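Local coordinates for protein transcriptional regulator (NtrC family) (Aquifex aeolicus, PDB 3DZD) that probably activates transcription by sigma-54 RNA polymerase through an AAA+ ATPase domain under the control of a response regulator receiver domain, at residues 60-63 and 64-68; 110-113 and 114-118. All blocks are in the same frame, centred on the assembly; numbering follows the deposited sequence.

Contact 1 of 2, residues 60-63 and 64-68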
loop_
_atom_site.group_PDB
_atom_site.type_symbol
_atom_site.label_atom_id
_atom_site.label_comp_id
_atom_site.label_asym_id
_atom_site.label_seq_id
_atom_site.Cartn_x
_atom_site.Cartn_y
_atom_site.Cartn_z
ATOM N N VAL A 60 -30.496 12.722 -11.450
ATOM C CA VAL A 60 -30.125 11.664 -10.513
ATOM C C VAL A 60 -29.781 10.356 -11.232
ATOM O O VAL A 60 -28.688 9.809 -11.066
ATOM C CB VAL A 60 -31.263 11.388 -9.511
ATOM C CG1 VAL A 60 -30.851 10.309 -8.522
ATOM C CG2 VAL A 60 -31.659 12.668 -8.789
ATOM N N ASN A 61 -30.722 9.857 -12.031
ATOM C CA ASN A 61 -30.534 8.604 -12.757
ATOM C C ASN A 61 -29.332 8.641 -13.692
ATOM O O ASN A 61 -28.714 7.610 -13.962
ATOM C CB ASN A 61 -31.797 8.239 -13.539
ATOM C CG ASN A 61 -32.974 7.935 -12.632
ATOM O OD1 ASN A 61 -32.796 7.503 -11.490
ATOM N ND2 ASN A 61 -34.185 8.158 -13.135
ATOM N N PHE A 62 -29.005 9.830 -14.187
ATOM C CA PHE A 62 -27.842 10.000 -15.053
ATOM C C PHE A 62 -26.560 9.522 -14.376
ATOM O O PHE A 62 -25.584 9.187 -15.040
ATOM C CB PHE A 62 -27.685 11.457 -15.477
ATOM C CG PHE A 62 -26.622 11.666 -16.507
ATOM C CD1 PHE A 62 -26.875 11.402 -17.842
ATOM C CD2 PHE A 62 -25.363 12.113 -16.144
ATOM C CE1 PHE A 62 -25.897 11.586 -18.800
ATOM C CE2 PHE A 62 -24.379 12.297 -17.100
ATOM C CZ PHE A 62 -24.649 12.035 -18.431
ATOM N N ILE A 63 -26.563 9.502 -13.049
ATOM C CA ILE A 63 -25.444 8.940 -12.317
ATOM C C ILE A 63 -25.163 7.521 -12.804
ATOM O O ILE A 63 -24.010 7.099 -12.863
ATOM C CB ILE A 63 -25.704 8.942 -10.802
ATOM C CG1 ILE A 63 -25.545 10.356 -10.247
ATOM C CG2 ILE A 63 -24.755 7.996 -10.094
ATOM C CD1 ILE A 63 -25.929 10.477 -8.803
ATOM N N ASP A 64 -26.212 6.790 -13.174
ATOM C CA ASP A 64 -26.033 5.431 -13.684
ATOM C C ASP A 64 -25.271 5.438 -15.009
ATOM O O ASP A 64 -24.438 4.567 -15.261
ATOM C CB ASP A 64 -27.375 4.708 -13.833
ATOM C CG ASP A 64 -28.025 4.397 -12.492
ATOM O OD1 ASP A 64 -27.333 3.872 -11.592
ATOM O OD2 ASP A 64 -29.236 4.674 -12.346
ATOM N N PHE A 65 -25.546 6.427 -15.850
ATOM C CA PHE A 65 -24.785 6.578 -17.080
ATOM C C PHE A 65 -23.300 6.713 -16.774
ATOM O O PHE A 65 -22.462 6.093 -17.425
ATOM C CB PHE A 65 -25.244 7.802 -17.861
ATOM C CG PHE A 65 -24.457 8.036 -19.114
ATOM C CD1 PHE A 65 -24.952 7.632 -20.342
ATOM C CD2 PHE A 65 -23.210 8.633 -19.063
ATOM C CE1 PHE A 65 -24.226 7.833 -21.495
ATOM C CE2 PHE A 65 -22.480 8.843 -20.216
ATOM C CZ PHE A 65 -22.990 8.442 -21.433
ATOM N N ILE A 66 -22.987 7.546 -15.787
ATOM C CA ILE A 66 -21.614 7.778 -15.359
ATOM C C ILE A 66 -21.025 6.509 -14.743
ATOM O O ILE A 66 -19.874 6.141 -15.011
ATOM C CB ILE A 66 -21.555 8.939 -14.332
ATOM C CG1 ILE A 66 -22.022 10.248 -14.978
ATOM C CG2 ILE A 66 -20.153 9.090 -13.753
ATOM C CD1 ILE A 66 -22.364 11.330 -13.991
ATOM N N LYS A 67 -21.822 5.848 -13.912
ATOM C CA LYS A 67 -21.426 4.595 -13.285
ATOM C C LYS A 67 -21.062 3.566 -14.349
ATOM O O LYS A 67 -20.245 2.673 -14.118
ATOM C CB LYS A 67 -22.574 4.067 -12.423
ATOM C CG LYS A 67 -22.334 2.700 -11.806
ATOM C CD LYS A 67 -23.648 2.038 -11.408
ATOM C CE LYS A 67 -24.559 2.994 -10.648
ATOM N NZ LYS A 67 -23.945 3.465 -9.377
ATOM N N GLU A 68 -21.667 3.710 -15.522
ATOM C CA GLU A 68 -21.508 2.736 -16.592
ATOM C C GLU A 68 -20.315 3.032 -17.496
ATOM O O GLU A 68 -19.546 2.133 -17.838
ATOM C CB GLU A 68 -22.782 2.673 -17.436
ATOM C CG GLU A 68 -22.817 1.498 -18.391
ATOM C CD GLU A 68 -22.727 0.174 -17.665
ATOM O OE1 GLU A 68 -23.515 -0.036 -16.716
ATOM O OE2 GLU A 68 -21.869 -0.656 -18.039
#
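Phe62 and Phe65 set their rings side by side, three residues apart on helix 62-69. The planes are nearly parallel, at 8°, but offset, with the ring centroids of Phe62 and Phe65 5.0 Å apart, and little of one ring lies over the other. Their closest side-chain atoms are Phe62 CZ and Phe65 CD2, 3.7 Å apart. Phe65 also places its CB over one face of the Phe62 ring, 4.1 Å from the centroid, as a CH-pi contact. CG of both residues is anti to its own backbone N (chi1 -172° and 178°), which sends the two side chains the same way. Ile66 crosses the Phe62 side chain at about a right angle, and its CD1 lies 3.8 Å from Phe62 CD2. With an alanine at Phe62, Phe65 CB and Ile66 CD1 would probably lose the ring they pack on, and a gap would open toward helix 33-42.

Backbone bonds run beneath these side chains. Ile66 N donates to Phe62 O at 3.2 Å, and Lys67 N donates to Ile63 O at 2.7 Å. Asp64 N donates to Asn61 O at 2.7 Å. Further out, Leu33, Glu37 and Ile40 of helix 33-42 touch Phe62, while Ile63 packs on Ala90 of helix 85-93. Lys67 NZ hydrogen-bonds to Lys93 O. Phe62 and Ile63 touch Leu50, and Ile66 touches Ile48. Helix 62-69 thus packs on the parallel sheet of a CheY-like receiver domain.

Contact 2 of 2, residues 110-113 and 114-118; sequences LTIK and HAFEE
Leu110 and His114 cross at a slant, one turn apart on helix 105-119, the last helix of the CheY-like receiver fold. Leu110 CD1 comes to 3.3 Å from His114 CE1. The carbonyl of Leu110 also meets one face of the imidazole, Leu110 O standing 3.4 Å above the plane of the His114 ring, toward its rim. CG of His114 sits beside its own backbone N (chi1 -62°), turning the ring back along the helix toward Leu110. On this side the second subunit comes in: its Tyr96 ring meets the His114 ring, and its Phe98 packs on Leu110.

Ile112 and Phe116 point together toward the sheet. Ile112 CG2 meets the edge of the Phe116 ring, in its plane, 3.8 Å from CD2 of Phe116. Val49 and Val47 of strand 47-51 receive these two side chains, and Tyr25 meets the Phe116 ring. Lys113 and Glu117 slant across each other, with Lys113 NZ 4.1 Å from Glu117 OE1, too far for a salt bridge. Glu118 OE1 forms a salt bridge with Lys121 of the second subunit.

Four successive backbone bonds hold these side chains one turn apart. In one of them, Phe116 N donates to Ile112 O at 3.0 Å.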
loop_
_atom_site.group_PDB
_atom_site.type_symbol
_atom_site.label_atom_id
_atom_site.label_comp_id
_atom_site.label_asym_id
_atom_site.label_seq_id
_atom_site.Cartn_x
_atom_site.Cartn_y
_atom_site.Cartn_z
ATOM N N LEU A 110 -13.622 23.612 -1.508
ATOM C CA LEU A 110 -13.297 22.601 -0.510
ATOM C C LEU A 110 -13.850 21.235 -0.908
ATOM O O LEU A 110 -13.177 20.204 -0.757
ATOM C CB LEU A 110 -13.816 23.000 0.873
ATOM C CG LEU A 110 -13.538 21.930 1.934
ATOM C CD1 LEU A 110 -12.039 21.663 2.038
ATOM C CD2 LEU A 110 -14.127 22.302 3.290
ATOM N N THR A 111 -15.079 21.225 -1.413
ATOM C CA THR A 111 -15.696 19.983 -1.873
ATOM C C THR A 111 -14.956 19.386 -3.077
ATOM O O THR A 111 -14.779 18.177 -3.159
ATOM C CB THR A 111 -17.174 20.195 -2.226
ATOM O OG1 THR A 111 -17.859 20.687 -1.075
ATOM C CG2 THR A 111 -17.816 18.904 -2.663
ATOM N N ILE A 112 -14.540 20.241 -4.008
ATOM C CA ILE A 112 -13.752 19.809 -5.151
ATOM C C ILE A 112 -12.453 19.157 -4.692
ATOM O O ILE A 112 -12.079 18.083 -5.159
ATOM C CB ILE A 112 -13.411 20.989 -6.078
ATOM C CG1 ILE A 112 -14.677 21.528 -6.734
ATOM C CG2 ILE A 112 -12.386 20.557 -7.138
ATOM C CD1 ILE A 112 -15.203 20.655 -7.852
ATOM N N LYS A 113 -11.771 19.817 -3.770
ATOM C CA LYS A 113 -10.521 19.302 -3.244
ATOM C C LYS A 113 -10.699 17.885 -2.739
ATOM O O LYS A 113 -9.906 16.993 -3.070
ATOM C CB LYS A 113 -10.014 20.186 -2.112
ATOM C CG LYS A 113 -8.643 19.785 -1.622
ATOM C CD LYS A 113 -8.313 20.425 -0.289
ATOM C CE LYS A 113 -7.051 19.808 0.293
ATOM N NZ LYS A 113 -7.064 19.725 1.780
ATOM N N HIS A 114 -11.742 17.673 -1.935
ATOM C CA HIS A 114 -12.023 16.340 -1.401
ATOM C C HIS A 114 -12.447 15.356 -2.486
ATOM O O HIS A 114 -12.112 14.178 -2.414
ATOM C CB HIS A 114 -13.056 16.388 -0.271
ATOM C CG HIS A 114 -12.615 17.187 0.910
ATOM N ND1 HIS A 114 -13.493 17.876 1.713
ATOM C CD2 HIS A 114 -11.376 17.436 1.402
ATOM C CE1 HIS A 114 -12.820 18.502 2.664
ATOM N NE2 HIS A 114 -11.532 18.251 2.496
ATOM N N ALA A 115 -13.179 15.832 -3.490
ATOM C CA ALA A 115 -13.506 14.972 -4.629
ATOM C C ALA A 115 -12.239 14.424 -5.299
ATOM O O ALA A 115 -12.172 13.250 -5.643
ATOM C CB ALA A 115 -14.372 15.705 -5.641
ATOM N N PHE A 116 -11.231 15.268 -5.480
ATOM C CA PHE A 116 -10.006 14.801 -6.109
ATOM C C PHE A 116 -9.223 13.847 -5.210
ATOM O O PHE A 116 -8.629 12.897 -5.697
ATOM C CB PHE A 116 -9.120 15.959 -6.592
ATOM C CG PHE A 116 -9.467 16.449 -7.975
ATOM C CD1 PHE A 116 -9.112 15.713 -9.094
ATOM C CD2 PHE A 116 -10.152 17.649 -8.158
ATOM C CE1 PHE A 116 -9.441 16.163 -10.373
ATOM C CE2 PHE A 116 -10.478 18.107 -9.432
ATOM C CZ PHE A 116 -10.128 17.368 -10.538
ATOM N N GLU A 117 -9.216 14.078 -3.906
ATOM C CA GLU A 117 -8.492 13.148 -3.061
ATOM C C GLU A 117 -9.265 11.837 -2.905
ATOM O O GLU A 117 -8.693 10.809 -2.575
ATOM C CB GLU A 117 -8.078 13.763 -1.718
ATOM C CG GLU A 117 -9.202 14.267 -0.841
ATOM C CD GLU A 117 -8.681 15.019 0.382
ATOM O OE1 GLU A 117 -8.192 16.161 0.220
ATOM O OE2 GLU A 117 -8.763 14.464 1.501
ATOM N N GLU A 118 -10.563 11.867 -3.173
ATOM C CA GLU A 118 -11.332 10.635 -3.206
ATOM C C GLU A 118 -10.960 9.877 -4.476
ATOM O O GLU A 118 -10.854 8.650 -4.485
ATOM C CB GLU A 118 -12.829 10.941 -3.195
ATOM C CG GLU A 118 -13.699 9.774 -3.611
ATOM C CD GLU A 118 -13.874 8.767 -2.497
ATOM O OE1 GLU A 118 -13.456 9.069 -1.357
ATOM O OE2 GLU A 118 -14.450 7.682 -2.762
#

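From the N terminus the chain reaches contact 1 first, on helix 62-69, and contact 2 later, on helix 105-119. Each joins adjoining residues of one helix, so neither closes a long loop. They follow in series, without nesting or crossing. Between them the chain runs through strand 74-79, helix 85-93 and strand 97-100. The centres of contact 1 and contact 2 lie about 20 Å apart. The nearest atoms of contact 1 and contact 2 are about 12 Å apart, with no touch. Both pack on the same parallel sheet and share strand 47-51. Contact 1 joins that strand to helices 33-42 and 85-93. Contact 2 ties strands 47-51, 74-79 and 97-100 to the second subunit.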